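Local coordinates for protein thiosulfate sulfurtransferase (Pseudomonas aeruginosa, PDB 1YT8) that probably transfers sulfur from thiosulfate to cyanide, as rhodaneses do, and is built from repeated rhodanese-like domains, at residues A[148-156]-A[163-174]; A[6-14]-A[90-101]. All coordinates share one frame; numbering follows the deposited sequence.

Interaction 1 (A[148-156]-A[163-174]); sequences VILDARRFD and IPGGISVPGAEL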
loop_
_atom_site.group_PDB
_atom_site.type_symbol
_atom_site.label_atom_id
_atom_site.label_comp_id
_atom_site.label_asym_id
_atom_site.label_seq_id
_atom_site.Cartn_x
_atom_site.Cartn_y
_atom_site.Cartn_z
ATOM N N VAL A 148 20.704 -17.944 -8.970
ATOM C CA VAL A 148 19.588 -17.986 -8.038
ATOM C C VAL A 148 18.601 -16.925 -8.489
ATOM O O VAL A 148 18.995 -15.865 -8.982
ATOM C CB VAL A 148 20.031 -17.719 -6.576
ATOM C CG1 VAL A 148 20.918 -18.864 -6.094
ATOM C CG2 VAL A 148 20.759 -16.390 -6.466
ATOM N N ILE A 149 17.315 -17.233 -8.366
ATOM C CA ILE A 149 16.263 -16.303 -8.753
ATOM C C ILE A 149 15.608 -15.856 -7.457
ATOM O O ILE A 149 15.025 -16.665 -6.735
ATOM C CB ILE A 149 15.227 -16.986 -9.675
ATOM C CG1 ILE A 149 15.939 -17.543 -10.915
ATOM C CG2 ILE A 149 14.150 -15.983 -10.096
ATOM C CD1 ILE A 149 15.027 -18.234 -11.922
ATOM N N LEU A 150 15.727 -14.567 -7.162
ATOM C CA LEU A 150 15.176 -14.003 -5.934
ATOM C C LEU A 150 13.932 -13.175 -6.231
ATOM O O LEU A 150 13.971 -12.247 -7.041
ATOM C CB LEU A 150 16.235 -13.143 -5.245
ATOM C CG LEU A 150 17.621 -13.801 -5.155
ATOM C CD1 LEU A 150 18.571 -12.874 -4.416
ATOM C CD2 LEU A 150 17.530 -15.145 -4.442
ATOM N N ASP A 151 12.835 -13.522 -5.564
ATOM C CA ASP A 151 11.550 -12.851 -5.737
ATOM C C ASP A 151 11.425 -11.724 -4.710
ATOM O O ASP A 151 11.349 -11.980 -3.504
ATOM C CB ASP A 151 10.431 -13.872 -5.552
ATOM C CG ASP A 151 9.113 -13.399 -6.108
ATOM O OD1 ASP A 151 8.705 -12.266 -5.780
ATOM O OD2 ASP A 151 8.484 -14.168 -6.869
ATOM N N ALA A 152 11.383 -10.483 -5.195
ATOM C CA ALA A 152 11.328 -9.296 -4.334
ATOM C C ALA A 152 9.970 -8.854 -3.792
ATOM O O ALA A 152 9.880 -7.821 -3.123
ATOM C CB ALA A 152 11.991 -8.118 -5.056
ATOM N N ARG A 153 8.923 -9.621 -4.068
ATOM C CA ARG A 153 7.581 -9.275 -3.604
ATOM C C ARG A 153 7.325 -9.762 -2.180
ATOM O O ARG A 153 8.215 -10.305 -1.526
ATOM C CB ARG A 153 6.537 -9.902 -4.534
ATOM C CG ARG A 153 6.673 -9.504 -6.001
ATOM C CD ARG A 153 5.722 -10.323 -6.854
ATOM N NE ARG A 153 6.126 -11.728 -6.922
ATOM C CZ ARG A 153 5.305 -12.723 -7.247
ATOM N NH1 ARG A 153 4.030 -12.471 -7.532
ATOM N NH2 ARG A 153 5.754 -13.969 -7.288
ATOM N N ARG A 154 6.103 -9.554 -1.696
ATOM C CA ARG A 154 5.738 -10.027 -0.361
ATOM C C ARG A 154 5.704 -11.549 -0.439
ATOM O O ARG A 154 5.474 -12.108 -1.504
ATOM C CB ARG A 154 4.344 -9.539 0.045
ATOM C CG ARG A 154 4.201 -8.041 0.240
ATOM C CD ARG A 154 2.867 -7.742 0.927
ATOM N NE ARG A 154 1.748 -8.380 0.237
ATOM C CZ ARG A 154 1.065 -7.833 -0.763
ATOM N NH1 ARG A 154 1.374 -6.619 -1.202
ATOM N NH2 ARG A 154 0.079 -8.507 -1.337
ATOM N N PHE A 155 5.907 -12.217 0.690
ATOM C CA PHE A 155 5.895 -13.676 0.699
ATOM C C PHE A 155 4.571 -14.255 0.188
ATOM O O PHE A 155 4.568 -15.280 -0.496
ATOM C CB PHE A 155 6.171 -14.204 2.110
ATOM C CG PHE A 155 6.353 -15.695 2.169
ATOM C CD1 PHE A 155 7.445 -16.301 1.549
ATOM C CD2 PHE A 155 5.419 -16.498 2.816
ATOM C CE1 PHE A 155 7.603 -17.684 1.569
ATOM C CE2 PHE A 155 5.565 -17.881 2.845
ATOM C CZ PHE A 155 6.660 -18.478 2.218
ATOM N N ASP A 156 3.447 -13.616 0.509
ATOM C CA ASP A 156 2.159 -14.135 0.041
ATOM C C ASP A 156 2.019 -14.063 -1.481
ATOM O O ASP A 156 1.338 -14.892 -2.091
ATOM C CB ASP A 156 0.986 -13.405 0.711
ATOM C CG ASP A 156 0.963 -11.918 0.412
ATOM O OD1 ASP A 156 1.753 -11.173 1.026
ATOM O OD2 ASP A 156 0.154 -11.495 -0.437
ATOM N N ILE A 163 8.541 -18.068 -10.061
ATOM C CA ILE A 163 9.414 -18.560 -11.122
ATOM C C ILE A 163 10.070 -19.837 -10.577
ATOM O O ILE A 163 10.463 -19.884 -9.412
ATOM C CB ILE A 163 10.511 -17.508 -11.459
ATOM C CG1 ILE A 163 9.862 -16.156 -11.783
ATOM C CG2 ILE A 163 11.379 -17.997 -12.619
ATOM C CD1 ILE A 163 8.876 -16.188 -12.958
ATOM N N PRO A 164 10.183 -20.890 -11.404
ATOM C CA PRO A 164 10.791 -22.154 -10.970
ATOM C C PRO A 164 12.090 -21.999 -10.194
ATOM O O PRO A 164 13.034 -21.367 -10.670
ATOM C CB PRO A 164 10.994 -22.906 -12.283
ATOM C CG PRO A 164 9.810 -22.478 -13.074
ATOM C CD PRO A 164 9.754 -20.978 -12.810
ATOM N N GLY A 165 12.129 -22.587 -9.000
ATOM C CA GLY A 165 13.318 -22.518 -8.169
ATOM C C GLY A 165 13.502 -21.201 -7.437
ATOM O O GLY A 165 14.442 -21.048 -6.668
ATOM N N GLY A 166 12.598 -20.254 -7.671
ATOM C CA GLY A 166 12.696 -18.954 -7.028
ATOM C C GLY A 166 12.702 -18.997 -5.511
ATOM O O GLY A 166 12.096 -19.878 -4.894
ATOM N N ILE A 167 13.386 -18.026 -4.914
ATOM C CA ILE A 167 13.508 -17.909 -3.461
ATOM C C ILE A 167 12.946 -16.559 -3.031
ATOM O O ILE A 167 13.304 -15.531 -3.596
ATOM C CB ILE A 167 14.991 -17.980 -3.034
ATOM C CG1 ILE A 167 15.604 -19.292 -3.528
ATOM C CG2 ILE A 167 15.108 -17.842 -1.509
ATOM C CD1 ILE A 167 17.121 -19.330 -3.483
ATOM N N SER A 168 12.070 -16.558 -2.033
ATOM C CA SER A 168 11.482 -15.315 -1.556
ATOM C C SER A 168 12.479 -14.448 -0.787
ATOM O O SER A 168 13.014 -14.860 0.245
ATOM C CB SER A 168 10.275 -15.611 -0.666
ATOM O OG SER A 168 9.786 -14.421 -0.068
ATOM N N VAL A 169 12.734 -13.250 -1.305
ATOM C CA VAL A 169 13.639 -12.302 -0.665
ATOM C C VAL A 169 13.077 -10.902 -0.914
ATOM O O VAL A 169 13.512 -10.202 -1.836
ATOM C CB VAL A 169 15.077 -12.377 -1.245
ATOM C CG1 VAL A 169 16.019 -11.512 -0.407
ATOM C CG2 VAL A 169 15.565 -13.817 -1.275
ATOM N N PRO A 170 12.094 -10.481 -0.099
ATOM C CA PRO A 170 11.464 -9.164 -0.225
ATOM C C PRO A 170 12.480 -8.045 -0.444
ATOM O O PRO A 170 13.554 -8.036 0.157
ATOM C CB PRO A 170 10.701 -9.023 1.088
ATOM C CG PRO A 170 10.279 -10.434 1.362
ATOM C CD PRO A 170 11.554 -11.203 1.067
ATOM N N GLY A 171 12.111 -7.110 -1.315
ATOM C CA GLY A 171 12.957 -5.985 -1.682
ATOM C C GLY A 171 14.066 -5.475 -0.776
ATOM O O GLY A 171 15.235 -5.469 -1.171
ATOM N N ALA A 172 13.715 -5.029 0.426
ATOM C CA ALA A 172 14.720 -4.489 1.338
ATOM C C ALA A 172 15.699 -5.526 1.879
ATOM O O ALA A 172 16.777 -5.171 2.348
ATOM C CB ALA A 172 14.040 -3.763 2.493
ATOM N N GLU A 173 15.331 -6.800 1.804
ATOM C CA GLU A 173 16.179 -7.880 2.299
ATOM C C GLU A 173 17.294 -8.278 1.324
ATOM O O GLU A 173 18.263 -8.922 1.715
ATOM C CB GLU A 173 15.333 -9.128 2.592
ATOM C CG GLU A 173 14.161 -8.938 3.557
ATOM C CD GLU A 173 14.594 -8.641 4.987
ATOM O OE1 GLU A 173 15.696 -9.080 5.384
ATOM O OE2 GLU A 173 13.822 -7.987 5.719
ATOM N N LEU A 174 17.162 -7.894 0.058
ATOM C CA LEU A 174 18.146 -8.267 -0.959
ATOM C C LEU A 174 19.618 -8.025 -0.625
ATOM O O LEU A 174 20.417 -8.963 -0.634
ATOM C CB LEU A 174 17.789 -7.600 -2.293
ATOM C CG LEU A 174 16.525 -8.177 -2.953
ATOM C CD1 LEU A 174 16.083 -7.276 -4.088
ATOM C CD2 LEU A 174 16.806 -9.589 -3.470
HETATM O O HOH W 1 16.803 -19.918 -7.680
HETATM O O HOH W 2 9.735 -16.228 -8.042
HETATM O O HOH W 3 9.154 -12.777 -2.062
#

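Interaction 2 (A[6-14]-A[90-101]); sequences IAVRTFHDI and DVALLDGGLSGW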
loop_
_atom_site.group_PDB
_atom_site.type_symbol
_atom_site.label_atom_id
_atom_site.label_comp_id
_atom_site.label_asym_id
_atom_site.label_seq_id
_atom_site.Cartn_x
_atom_site.Cartn_y
_atom_site.Cartn_z
ATOM N N ILE A 6 -14.737 25.120 4.749
ATOM C CA ILE A 6 -14.140 24.316 3.608
ATOM C C ILE A 6 -13.809 25.236 2.420
ATOM O O ILE A 6 -14.702 25.776 1.775
ATOM C CB ILE A 6 -15.113 23.204 3.145
ATOM C CG1 ILE A 6 -15.560 22.359 4.344
ATOM C CG2 ILE A 6 -14.466 22.311 2.083
ATOM C CD1 ILE A 6 -14.423 21.709 5.124
ATOM N N ALA A 7 -12.518 25.407 2.138
ATOM C CA ALA A 7 -12.086 26.275 1.041
ATOM C C ALA A 7 -12.014 25.469 -0.246
ATOM O O ALA A 7 -12.431 24.298 -0.313
ATOM C CB ALA A 7 -10.715 26.863 1.325
ATOM N N VAL A 8 -11.496 26.149 -1.263
ATOM C CA VAL A 8 -11.294 25.610 -2.600
ATOM C C VAL A 8 -9.849 25.859 -3.039
ATOM O O VAL A 8 -9.325 26.971 -2.920
ATOM C CB VAL A 8 -12.234 26.272 -3.641
ATOM C CG1 VAL A 8 -11.969 25.690 -5.010
ATOM C CG2 VAL A 8 -13.689 26.058 -3.231
ATOM N N ARG A 9 -9.220 24.807 -3.549
ATOM C CA ARG A 9 -7.861 24.875 -4.054
ATOM C C ARG A 9 -7.860 24.337 -5.477
ATOM O O ARG A 9 -8.562 23.373 -5.790
ATOM C CB ARG A 9 -6.915 24.062 -3.169
ATOM C CG ARG A 9 -6.322 24.875 -2.023
ATOM C CD ARG A 9 -5.215 24.110 -1.302
ATOM N NE ARG A 9 -5.719 23.232 -0.250
ATOM C CZ ARG A 9 -5.935 23.616 1.004
ATOM N NH1 ARG A 9 -5.693 24.869 1.365
ATOM N NH2 ARG A 9 -6.377 22.746 1.902
ATOM N N THR A 10 -7.066 24.967 -6.334
ATOM C CA THR A 10 -6.990 24.589 -7.734
ATOM C C THR A 10 -5.764 23.767 -8.089
ATOM O O THR A 10 -4.872 23.548 -7.269
ATOM C CB THR A 10 -6.956 25.833 -8.639
ATOM O OG1 THR A 10 -5.669 26.462 -8.528
ATOM C CG2 THR A 10 -8.034 26.833 -8.223
ATOM N N PHE A 11 -5.746 23.315 -9.338
ATOM C CA PHE A 11 -4.631 22.559 -9.886
ATOM C C PHE A 11 -3.367 23.393 -9.660
ATOM O O PHE A 11 -2.333 22.883 -9.234
ATOM C CB PHE A 11 -4.849 22.347 -11.389
ATOM C CG PHE A 11 -3.590 22.042 -12.157
ATOM C CD1 PHE A 11 -3.000 20.780 -12.093
ATOM C CD2 PHE A 11 -2.978 23.030 -12.927
ATOM C CE1 PHE A 11 -1.817 20.506 -12.782
ATOM C CE2 PHE A 11 -1.795 22.767 -13.621
ATOM C CZ PHE A 11 -1.212 21.502 -13.548
ATOM N N HIS A 12 -3.468 24.687 -9.944
ATOM C CA HIS A 12 -2.337 25.594 -9.788
ATOM C C HIS A 12 -1.839 25.713 -8.351
ATOM O O HIS A 12 -0.632 25.827 -8.124
ATOM C CB HIS A 12 -2.701 26.965 -10.357
ATOM C CG HIS A 12 -2.957 26.938 -11.830
ATOM N ND1 HIS A 12 -1.955 26.726 -12.752
ATOM C CD2 HIS A 12 -4.110 27.009 -12.538
ATOM C CE1 HIS A 12 -2.479 26.664 -13.964
ATOM N NE2 HIS A 12 -3.785 26.831 -13.861
ATOM N N ASP A 13 -2.757 25.684 -7.386
ATOM C CA ASP A 13 -2.376 25.763 -5.976
ATOM C C ASP A 13 -1.566 24.523 -5.616
ATOM O O ASP A 13 -0.528 24.608 -4.953
ATOM C CB ASP A 13 -3.612 25.810 -5.064
ATOM C CG ASP A 13 -4.368 27.123 -5.151
ATOM O OD1 ASP A 13 -3.725 28.189 -5.060
ATOM O OD2 ASP A 13 -5.613 27.085 -5.288
ATOM N N ILE A 14 -2.059 23.365 -6.042
ATOM C CA ILE A 14 -1.386 22.100 -5.758
ATOM C C ILE A 14 -0.026 22.036 -6.456
ATOM O O ILE A 14 0.970 21.643 -5.849
ATOM C CB ILE A 14 -2.240 20.892 -6.225
ATOM C CG1 ILE A 14 -3.601 20.892 -5.508
ATOM C CG2 ILE A 14 -1.476 19.596 -5.986
ATOM C CD1 ILE A 14 -3.523 20.814 -3.985
ATOM N N ASP A 90 -7.347 22.674 7.908
ATOM C CA ASP A 90 -7.070 23.252 6.591
ATOM C C ASP A 90 -7.529 22.295 5.501
ATOM O O ASP A 90 -6.717 21.656 4.831
ATOM C CB ASP A 90 -5.565 23.533 6.451
ATOM C CG ASP A 90 -5.223 24.341 5.200
ATOM O OD1 ASP A 90 -6.137 24.722 4.438
ATOM O OD2 ASP A 90 -4.020 24.596 4.978
ATOM N N VAL A 91 -8.843 22.210 5.327
ATOM C CA VAL A 91 -9.425 21.319 4.337
ATOM C C VAL A 91 -10.032 22.093 3.177
ATOM O O VAL A 91 -10.650 23.142 3.368
ATOM C CB VAL A 91 -10.525 20.444 4.975
ATOM C CG1 VAL A 91 -11.018 19.418 3.973
ATOM C CG2 VAL A 91 -9.987 19.759 6.218
ATOM N N ALA A 92 -9.853 21.573 1.970
ATOM C CA ALA A 92 -10.396 22.213 0.783
ATOM C C ALA A 92 -10.831 21.192 -0.256
ATOM O O ALA A 92 -10.435 20.025 -0.205
ATOM C CB ALA A 92 -9.361 23.150 0.179
ATOM N N LEU A 93 -11.658 21.642 -1.191
ATOM C CA LEU A 93 -12.134 20.803 -2.283
ATOM C C LEU A 93 -11.328 21.231 -3.500
ATOM O O LEU A 93 -11.029 22.413 -3.652
ATOM C CB LEU A 93 -13.616 21.067 -2.557
ATOM C CG LEU A 93 -14.617 20.853 -1.422
ATOM C CD1 LEU A 93 -15.993 21.363 -1.850
ATOM C CD2 LEU A 93 -14.675 19.380 -1.065
ATOM N N LEU A 94 -10.964 20.278 -4.353
ATOM C CA LEU A 94 -10.215 20.594 -5.565
ATOM C C LEU A 94 -11.196 21.200 -6.562
ATOM O O LEU A 94 -12.219 20.594 -6.877
ATOM C CB LEU A 94 -9.601 19.330 -6.168
ATOM C CG LEU A 94 -8.877 19.505 -7.508
ATOM C CD1 LEU A 94 -7.639 20.369 -7.317
ATOM C CD2 LEU A 94 -8.488 18.144 -8.061
ATOM N N ASP A 95 -10.883 22.391 -7.056
ATOM C CA ASP A 95 -11.750 23.077 -8.005
ATOM C C ASP A 95 -12.046 22.225 -9.239
ATOM O O ASP A 95 -11.140 21.858 -9.988
ATOM C CB ASP A 95 -11.106 24.401 -8.423
ATOM C CG ASP A 95 -11.995 25.222 -9.331
ATOM O OD1 ASP A 95 -13.145 25.504 -8.941
ATOM O OD2 ASP A 95 -11.541 25.590 -10.432
ATOM N N GLY A 96 -13.323 21.910 -9.438
ATOM C CA GLY A 96 -13.726 21.111 -10.584
ATOM C C GLY A 96 -13.475 19.620 -10.440
ATOM O O GLY A 96 -13.772 18.845 -11.352
ATOM N N GLY A 97 -12.929 19.211 -9.300
ATOM C CA GLY A 97 -12.650 17.802 -9.088
ATOM C C GLY A 97 -11.662 17.264 -10.108
ATOM O O GLY A 97 -10.812 18.004 -10.606
ATOM N N LEU A 98 -11.777 15.978 -10.429
ATOM C CA LEU A 98 -10.885 15.347 -11.396
ATOM C C LEU A 98 -10.901 16.080 -12.737
ATOM O O LEU A 98 -9.849 16.318 -13.337
ATOM C CB LEU A 98 -11.283 13.882 -11.610
ATOM C CG LEU A 98 -10.432 13.093 -12.612
ATOM C CD1 LEU A 98 -9.038 12.864 -12.033
ATOM C CD2 LEU A 98 -11.103 11.760 -12.922
ATOM N N SER A 99 -12.092 16.440 -13.206
ATOM C CA SER A 99 -12.221 17.140 -14.479
ATOM C C SER A 99 -11.530 18.495 -14.427
ATOM O O SER A 99 -11.005 18.974 -15.434
ATOM C CB SER A 99 -13.699 17.312 -14.842
ATOM O OG SER A 99 -14.288 16.054 -15.130
ATOM N N GLY A 100 -11.532 19.109 -13.249
ATOM C CA GLY A 100 -10.885 20.398 -13.086
ATOM C C GLY A 100 -9.390 20.254 -13.306
ATOM O O GLY A 100 -8.762 21.097 -13.945
ATOM N N TRP A 101 -8.820 19.175 -12.778
ATOM C CA TRP A 101 -7.393 18.914 -12.924
ATOM C C TRP A 101 -7.043 18.708 -14.399
ATOM O O TRP A 101 -6.086 19.291 -14.914
ATOM C CB TRP A 101 -7.011 17.674 -12.108
ATOM C CG TRP A 101 -5.544 17.364 -12.116
ATOM C CD1 TRP A 101 -4.843 16.717 -13.094
ATOM C CD2 TRP A 101 -4.594 17.699 -11.096
ATOM N NE1 TRP A 101 -3.514 16.624 -12.743
ATOM C CE2 TRP A 101 -3.334 17.220 -11.522
ATOM C CE3 TRP A 101 -4.687 18.358 -9.861
ATOM C CZ2 TRP A 101 -2.170 17.379 -10.755
ATOM C CZ3 TRP A 101 -3.528 18.517 -9.096
ATOM C CH2 TRP A 101 -2.288 18.027 -9.549
HETATM O O HOH W 4 -8.439 22.775 -10.396
#

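Interaction 1 (A[148-156]-A[163-174])
Leu150 and Asp151 pair in parallel with Ile167 and Ser168, which makes this the closing step of a beta-alpha-beta crossover: strand 147-151, helix 155-160, then the edge strand 167-168 of a rhodanese-like five-stranded parallel sheet. The backbone bonds fix the register. Ile167 N gives to Ile149 O at 2.8 Å, Asp151 N gives to Ile167 O and Val169 N to Asp151 O; past the paired residues, Gly171 N still reaches Ala152 O at 3.0 Å.

Apolar groups pack mainly beside Leu150. Its CD2 lies 4.0 Å from Val169 CG2, while the Leu150 and Leu174 side chains run past each other in opposite directions, CD1 of Leu150 3.8 Å from Leu174 CD2. Leu181 of helix 174-181 adds to this face. Elsewhere, the extended Ile149 side chain (chi2 -179°) crosses Ile163 at about a right angle, its CD1 3.7 Å from Ile163 CG2.

Polar groups gather around Asp151. Arg153 holds its carboxylate side-on, NE to OD1 through the syn lone pair and NH2 to OD2, and Arg153 N also gives to OD1, completing an Asx turn. Arg153 NH2 has a further acceptor in Met161 O, and OD2 another donor in Asn192. These bonds fix the guanidinium; the Arg153 side chain touches Cys193 and lies about 4 Å from a bound sulfite, probably from the crystallisation liquor.

At the start of helix 155-160, the Phe155 ring turns its edge to Ser168, with CD1 3.4 Å from Ser168 OG. One water accepts from Ser168 OG and donates to both Asp151 O and Arg153 O, 2.7 Å from each of these three oxygens.

Interaction 2 (A[6-14]-A[90-101])
Asp90 OD1 takes two bonds from the end of Arg9, 3.1 Å from Arg9 NH1 and 3.2 Å from Arg9 NH2. Both nitrogens come from the same face of the carboxylate, whose plane stands 81° from the guanidinium; NH2 meets OD1 from above the carboxylate plane. The chain of Arg9 bends at chi3 (-86°), bringing one guanidinium face over Ala92 CB, and Thr67 and Ile66 O of the next strand bind NE and NH2.

Strand 7-9 is an outermost strand of the parallel sheet, paired in parallel with strand 91-94. The evidence is four backbone bonds alternating between the strands, from Ala7 N to Val91 O through to Asp95 N to Arg9 O at 2.8 Å.

Beyond the strands, Phe11 meets Trp101 in a T-shaped stack: the Phe11 edge points at the indole face, planes at 89° and ring centroids 4.8 Å apart. Ile14 CG2 touches the indole rim at CZ3, 3.9 Å away. A capping box of Thr10 and Asp13 starts the helix carrying Phe11 and Ile14, while a water links Phe11 N to Asp95 O.

The contact therefore combines charged and aromatic clasps, and the Asp90, Thr67 and Ile66 bonds should fix the rotation of the guanidinium.

Overall arrangement
From the N terminus, strand 7-9 comes first, and interaction 2 closes a long loop when residues 90-101 return to it, with 75 residues between the segments. It ties the first strand of the first five-stranded sheet to the last, in the order 1-5-4-2-3. The chain then passes through helix 114-127 to the second sheet, where interaction 1 closes a short loop of six residues and joins the second strand to the third, the edge strand across the sheet from strand 131-132. The loops follow in series, neither nesting nor crossing. Their centres are 41 Å apart and their nearest atoms about 25 Å, on opposite sides of the chain's centre, and each contact lies in its own sheet.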